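Local coordinates for alkaline phosphatase D (Bacillus subtilis, PDB 2YEQ), which hydrolyses phosphate esters, acting as a phosphodiesterase and alkaline phosphatase with iron and calcium in its active site, at residues K68-D80 against Y239-S251. Sequence-based numbering, arbitrary orientation.
Sequences KPSLAHSVHVEAD and YQAYYEHMPLRIS. With PE5 (3,6,9,12,15,18,21,24-octaoxahexacosan-1-ol), chain B; EDO (1,2-ethanediol), chain R; EDO (1,2-ethanediol), chain C.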
loop_
_atom_site.group_PDB
_atom_site.type_symbol
_atom_site.label_atom_id
_atom_site.label_comp_id
_atom_site.label_asym_id
_atom_site.label_seq_id
_atom_site.Cartn_x
_atom_site.Cartn_y
_atom_site.Cartn_z
ATOM N N LYS A 68 3.179 23.623 -12.078
ATOM C CA LYS A 68 1.974 24.448 -12.344
ATOM C C LYS A 68 0.999 24.444 -11.190
ATOM O O LYS A 68 0.815 23.401 -10.554
ATOM C CB LYS A 68 1.174 23.907 -13.533
ATOM C CG LYS A 68 1.980 23.328 -14.651
ATOM C CD LYS A 68 1.134 23.158 -15.910
ATOM C CE LYS A 68 0.301 21.883 -15.893
ATOM N NZ LYS A 68 0.107 21.363 -17.285
ATOM N N PRO A 69 0.318 25.573 -10.981
ATOM C CA PRO A 69 -0.707 25.672 -9.941
ATOM C C PRO A 69 -1.804 24.606 -10.061
ATOM O O PRO A 69 -2.302 24.133 -9.039
ATOM C CB PRO A 69 -1.315 27.084 -10.149
ATOM C CG PRO A 69 -0.376 27.815 -11.014
ATOM C CD PRO A 69 0.439 26.818 -11.772
ATOM N N SER A 70 -2.191 24.249 -11.287
ATOM C CA SER A 70 -3.304 23.311 -11.465
ATOM C C SER A 70 -2.980 21.907 -10.943
ATOM O O SER A 70 -3.901 21.137 -10.625
ATOM C CB SER A 70 -3.739 23.244 -12.917
ATOM O OG SER A 70 -2.713 22.697 -13.709
ATOM N N LEU A 71 -1.684 21.607 -10.797
ATOM C CA LEU A 71 -1.241 20.364 -10.152
ATOM C C LEU A 71 -0.485 20.592 -8.823
ATOM O O LEU A 71 0.407 19.809 -8.456
ATOM C CB LEU A 71 -0.383 19.580 -11.138
ATOM C CG LEU A 71 -1.097 19.108 -12.429
ATOM C CD1 LEU A 71 -0.088 18.517 -13.386
ATOM C CD2 LEU A 71 -2.157 18.092 -12.158
ATOM N N ALA A 72 -0.866 21.653 -8.106
ATOM C CA ALA A 72 -0.299 22.011 -6.801
ATOM C C ALA A 72 1.237 22.166 -6.833
ATOM O O ALA A 72 1.925 21.935 -5.831
ATOM C CB ALA A 72 -0.731 21.009 -5.723
ATOM N N HIS A 73 1.749 22.585 -7.981
ATOM C CA HIS A 73 3.186 22.752 -8.233
ATOM C C HIS A 73 3.967 21.457 -7.945
ATOM O O HIS A 73 5.144 21.480 -7.527
ATOM C CB HIS A 73 3.757 23.942 -7.436
ATOM C CG HIS A 73 3.300 25.274 -7.940
ATOM N ND1 HIS A 73 2.190 25.915 -7.440
ATOM C CD2 HIS A 73 3.808 26.084 -8.895
ATOM C CE1 HIS A 73 2.042 27.075 -8.055
ATOM N NE2 HIS A 73 3.003 27.197 -8.951
ATOM N N SER A 74 3.313 20.323 -8.191
ATOM C CA SER A 74 3.999 19.052 -8.171
ATOM C C SER A 74 4.859 18.930 -9.425
ATOM O O SER A 74 4.680 19.634 -10.440
ATOM C CB SER A 74 3.005 17.900 -8.082
ATOM O OG SER A 74 2.163 17.877 -9.219
ATOM N N VAL A 75 5.837 18.043 -9.343
ATOM C CA VAL A 75 6.721 17.782 -10.454
ATOM C C VAL A 75 6.789 16.268 -10.674
ATOM O O VAL A 75 7.063 15.515 -9.739
ATOM C CB VAL A 75 8.143 18.346 -10.173
ATOM C CG1 VAL A 75 9.088 17.965 -11.288
ATOM C CG2 VAL A 75 8.089 19.880 -9.977
ATOM N N HIS A 76 6.505 15.834 -11.890
ATOM C CA HIS A 76 6.686 14.435 -12.291
ATOM C C HIS A 76 7.592 14.418 -13.498
ATOM O O HIS A 76 7.262 15.016 -14.513
ATOM C CB HIS A 76 5.358 13.789 -12.694
ATOM C CG HIS A 76 4.385 13.653 -11.568
ATOM N ND1 HIS A 76 3.687 14.724 -11.062
ATOM C CD2 HIS A 76 3.998 12.575 -10.855
ATOM C CE1 HIS A 76 2.919 14.306 -10.071
ATOM N NE2 HIS A 76 3.092 13.005 -9.927
ATOM N N VAL A 77 8.733 13.746 -13.382
ATOM C CA VAL A 77 9.714 13.676 -14.455
ATOM C C VAL A 77 9.872 12.205 -14.795
ATOM O O VAL A 77 10.066 11.389 -13.914
ATOM C CB VAL A 77 11.106 14.233 -13.993
ATOM C CG1 VAL A 77 12.200 13.907 -15.012
ATOM C CG2 VAL A 77 11.048 15.740 -13.708
ATOM N N GLU A 78 9.791 11.860 -16.067
ATOM C CA GLU A 78 10.110 10.503 -16.483
ATOM C C GLU A 78 11.530 10.528 -17.069
ATOM O O GLU A 78 11.732 10.832 -18.238
ATOM C CB GLU A 78 9.047 9.961 -17.448
ATOM C CG GLU A 78 7.753 9.615 -16.677
ATOM C CD GLU A 78 6.601 9.161 -17.565
ATOM O OE1 GLU A 78 6.826 8.285 -18.438
ATOM O OE2 GLU A 78 5.478 9.679 -17.378
ATOM N N ALA A 79 12.511 10.271 -16.208
ATOM C CA ALA A 79 13.919 10.368 -16.577
ATOM C C ALA A 79 14.245 9.105 -17.340
ATOM O O ALA A 79 14.230 8.015 -16.774
ATOM C CB ALA A 79 14.774 10.478 -15.349
ATOM N N ASP A 80 14.514 9.246 -18.628
ATOM C CA ASP A 80 14.801 8.095 -19.468
ATOM C C ASP A 80 16.259 8.113 -19.939
ATOM O O ASP A 80 17.044 8.935 -19.475
ATOM C CB ASP A 80 13.819 8.028 -20.631
ATOM C CG ASP A 80 13.931 9.209 -21.577
ATOM O OD1 ASP A 80 14.776 10.108 -21.371
ATOM O OD2 ASP A 80 13.140 9.227 -22.538
ATOM N N TYR A 239 -8.429 11.436 -6.157
ATOM C CA TYR A 239 -7.552 10.856 -7.165
ATOM C C TYR A 239 -6.544 11.860 -7.717
ATOM O O TYR A 239 -5.368 11.498 -7.938
ATOM C CB TYR A 239 -8.350 10.219 -8.307
ATOM C CG TYR A 239 -9.013 8.876 -8.015
ATOM C CD1 TYR A 239 -8.973 8.293 -6.762
ATOM C CD2 TYR A 239 -9.658 8.182 -9.030
ATOM C CE1 TYR A 239 -9.575 7.034 -6.519
ATOM C CE2 TYR A 239 -10.246 6.944 -8.812
ATOM C CZ TYR A 239 -10.218 6.382 -7.561
ATOM O OH TYR A 239 -10.807 5.152 -7.329
ATOM N N GLN A 240 -6.986 13.101 -7.958
ATOM C CA GLN A 240 -6.082 14.159 -8.416
ATOM C C GLN A 240 -4.984 14.420 -7.361
ATOM O O GLN A 240 -3.807 14.478 -7.706
ATOM C CB GLN A 240 -6.817 15.481 -8.734
ATOM C CG GLN A 240 -5.840 16.541 -9.306
ATOM C CD GLN A 240 -6.511 17.772 -9.934
ATOM O OE1 GLN A 240 -7.623 17.706 -10.483
ATOM N NE2 GLN A 240 -5.799 18.894 -9.902
ATOM N N ALA A 241 -5.372 14.574 -6.106
ATOM C CA ALA A 241 -4.413 14.832 -5.013
ATOM C C ALA A 241 -3.419 13.680 -4.863
ATOM O O ALA A 241 -2.232 13.908 -4.569
ATOM C CB ALA A 241 -5.109 15.061 -3.708
ATOM N N TYR A 242 -3.893 12.454 -5.093
ATOM C CA TYR A 242 -3.022 11.279 -5.033
ATOM C C TYR A 242 -1.983 11.335 -6.140
ATOM O O TYR A 242 -0.792 11.216 -5.886
ATOM C CB TYR A 242 -3.858 10.010 -5.143
ATOM C CG TYR A 242 -3.121 8.718 -4.891
ATOM C CD1 TYR A 242 -2.996 8.212 -3.618
ATOM C CD2 TYR A 242 -2.611 7.973 -5.943
ATOM C CE1 TYR A 242 -2.317 6.998 -3.382
ATOM C CE2 TYR A 242 -1.965 6.756 -5.722
ATOM C CZ TYR A 242 -1.837 6.280 -4.448
ATOM O OH TYR A 242 -1.207 5.071 -4.252
ATOM N N TYR A 243 -2.430 11.545 -7.375
ATOM C CA TYR A 243 -1.527 11.733 -8.475
ATOM C C TYR A 243 -0.477 12.819 -8.158
ATOM O O TYR A 243 0.715 12.600 -8.376
ATOM C CB TYR A 243 -2.255 12.083 -9.791
ATOM C CG TYR A 243 -1.282 12.420 -10.885
ATOM C CD1 TYR A 243 -0.647 11.413 -11.618
ATOM C CD2 TYR A 243 -0.913 13.743 -11.140
ATOM C CE1 TYR A 243 0.282 11.712 -12.592
ATOM C CE2 TYR A 243 0.021 14.045 -12.106
ATOM C CZ TYR A 243 0.624 13.023 -12.834
ATOM O OH TYR A 243 1.556 13.321 -13.811
ATOM N N GLU A 244 -0.939 13.984 -7.704
ATOM C CA GLU A 244 -0.055 15.125 -7.442
ATOM C C GLU A 244 1.048 14.736 -6.449
ATOM O O GLU A 244 2.133 15.275 -6.515
ATOM C CB GLU A 244 -0.858 16.334 -6.935
ATOM C CG GLU A 244 -1.730 16.956 -8.042
ATOM C CD GLU A 244 -2.755 17.958 -7.578
ATOM O OE1 GLU A 244 -3.006 18.038 -6.359
ATOM O OE2 GLU A 244 -3.333 18.660 -8.467
ATOM N N HIS A 245 0.769 13.813 -5.532
ATOM C CA HIS A 245 1.726 13.482 -4.486
ATOM C C HIS A 245 2.465 12.158 -4.664
ATOM O O HIS A 245 3.262 11.792 -3.820
ATOM C CB HIS A 245 1.067 13.555 -3.110
ATOM C CG HIS A 245 0.693 14.947 -2.728
ATOM N ND1 HIS A 245 -0.457 15.551 -3.185
ATOM C CD2 HIS A 245 1.356 15.880 -2.004
ATOM C CE1 HIS A 245 -0.491 16.797 -2.741
ATOM N NE2 HIS A 245 0.593 17.017 -2.021
ATOM N N MET A 246 2.235 11.466 -5.768
ATOM C CA MET A 246 2.824 10.136 -5.961
ATOM C C MET A 246 3.672 10.053 -7.212
ATOM O O MET A 246 3.336 10.646 -8.246
ATOM C CB MET A 246 1.718 9.084 -6.034
ATOM C CG MET A 246 1.002 8.838 -4.742
ATOM S SD MET A 246 2.111 8.300 -3.411
ATOM C CE MET A 246 1.029 8.050 -2.056
ATOM N N PRO A 247 4.750 9.267 -7.160
ATOM C CA PRO A 247 5.663 9.153 -8.304
ATOM C C PRO A 247 5.140 8.174 -9.357
ATOM O O PRO A 247 5.672 7.074 -9.523
ATOM C CB PRO A 247 6.951 8.641 -7.667
ATOM C CG PRO A 247 6.476 7.786 -6.564
ATOM C CD PRO A 247 5.247 8.500 -6.007
ATOM N N LEU A 248 4.112 8.612 -10.070
ATOM C CA LEU A 248 3.434 7.841 -11.111
ATOM C C LEU A 248 3.767 8.360 -12.495
ATOM O O LEU A 248 4.104 9.522 -12.672
ATOM C CB LEU A 248 1.923 7.939 -10.875
ATOM C CG LEU A 248 1.423 7.373 -9.537
ATOM C CD1 LEU A 248 -0.066 7.623 -9.343
ATOM C CD2 LEU A 248 1.690 5.865 -9.395
ATOM N N ARG A 249 3.630 7.507 -13.496
ATOM C CA ARG A 249 3.828 7.908 -14.890
ATOM C C ARG A 249 2.606 8.634 -15.452
ATOM O O ARG A 249 1.559 8.627 -14.838
ATOM C CB ARG A 249 4.175 6.686 -15.735
ATOM C CG ARG A 249 5.542 6.162 -15.379
ATOM C CD ARG A 249 5.965 4.997 -16.200
ATOM N NE ARG A 249 7.279 4.519 -15.750
ATOM C CZ ARG A 249 8.453 4.901 -16.247
ATOM N NH1 ARG A 249 8.540 5.784 -17.225
ATOM N NH2 ARG A 249 9.569 4.388 -15.758
ATOM N N ILE A 250 2.765 9.274 -16.604
ATOM C CA ILE A 250 1.729 10.162 -17.158
ATOM C C ILE A 250 0.420 9.405 -17.552
ATOM O O ILE A 250 -0.681 9.967 -17.515
ATOM C CB ILE A 250 2.303 11.003 -18.344
ATOM C CG1 ILE A 250 1.387 12.209 -18.649
ATOM C CG2 ILE A 250 2.546 10.127 -19.572
ATOM C CD1 ILE A 250 1.247 13.185 -17.471
ATOM N N SER A 251 0.534 8.115 -17.846
ATOM C CA SER A 251 -0.641 7.309 -18.144
ATOM C C SER A 251 -1.542 7.125 -16.917
ATOM O O SER A 251 -2.684 6.721 -17.062
ATOM C CB SER A 251 -0.215 5.955 -18.708
ATOM O OG SER A 251 0.649 5.320 -17.773
HETATM C C50 PE5 B . -2.423 22.796 -18.411
HETATM O O1 PE5 B . -2.920 21.838 -17.462
HETATM C C1 PE5 B . -2.787 20.463 -17.878
HETATM C C2 PE5 B . -2.477 19.511 -16.710
HETATM O O2 PE5 B . -1.787 18.308 -17.139
HETATM C C3 PE5 B . -0.359 18.428 -17.229
HETATM C C4 PE5 B . 0.337 17.090 -17.155
HETATM C C1 EDO R . 4.360 19.230 -14.784
HETATM O O1 EDO R . 3.409 20.093 -14.155
HETATM C C2 EDO R . 5.535 19.001 -13.842
HETATM O O2 EDO R . 6.017 17.663 -13.982
HETATM C C1 EDO C . -9.631 15.890 -14.219
HETATM O O1 EDO C . -9.523 16.589 -15.456
HETATM C C2 EDO C . -8.877 16.607 -13.100
HETATM O O2 EDO C . -8.343 15.666 -12.169
#
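The imidazole of H76 lies over one face of the Y243 phenol in an offset stack, planes only 13° from parallel. Histidine suits this place because its flat ring can stack while its edge still donates: H76 NE2 reaches Y243 O at 2.9 Å, slightly out of the imidazole plane, and makes a weak second bond to M246 O near the ring edge. With Y243 CG anti to the backbone N, the phenol swings from the flank of helix 228-245 toward the strand. Y243 O is gripped twice, since M246 N approaches from the opposite face of its carbonyl plane.

Farther along strand 74-79, glutamate offers two oxygens for two donors. E78 OE2 takes the backbone N of I250 at 2.9 Å, on the syn side but tilted out of the carboxylate plane. OE1 receives R249 NH1 at 3.3 Å in a salt bridge, from above the carboxylate, whose plane stands 84° from the guanidinium; R249 NH2 bonds to D17 O and S22 OG.

At the other end E244 runs alongside the backbone of S70-A72, its OE2 3.2 Å from L71 CA. The Q240 amide supplies that oxygen with an almost straight N-H (170°), while R183 pairs with OE1. Small S74 lets its CB approach E244 O, which accepts from W26 NE1.

The contact thus joins strand 74-79, outermost in a mixed sheet, to the end of helix 228-245 and the loop after it. H76 NE2 shares one N-H between two carbonyls, which with the stack probably restrains the ring, and R183 and Q240 probably stabilise E244 as a carboxylate.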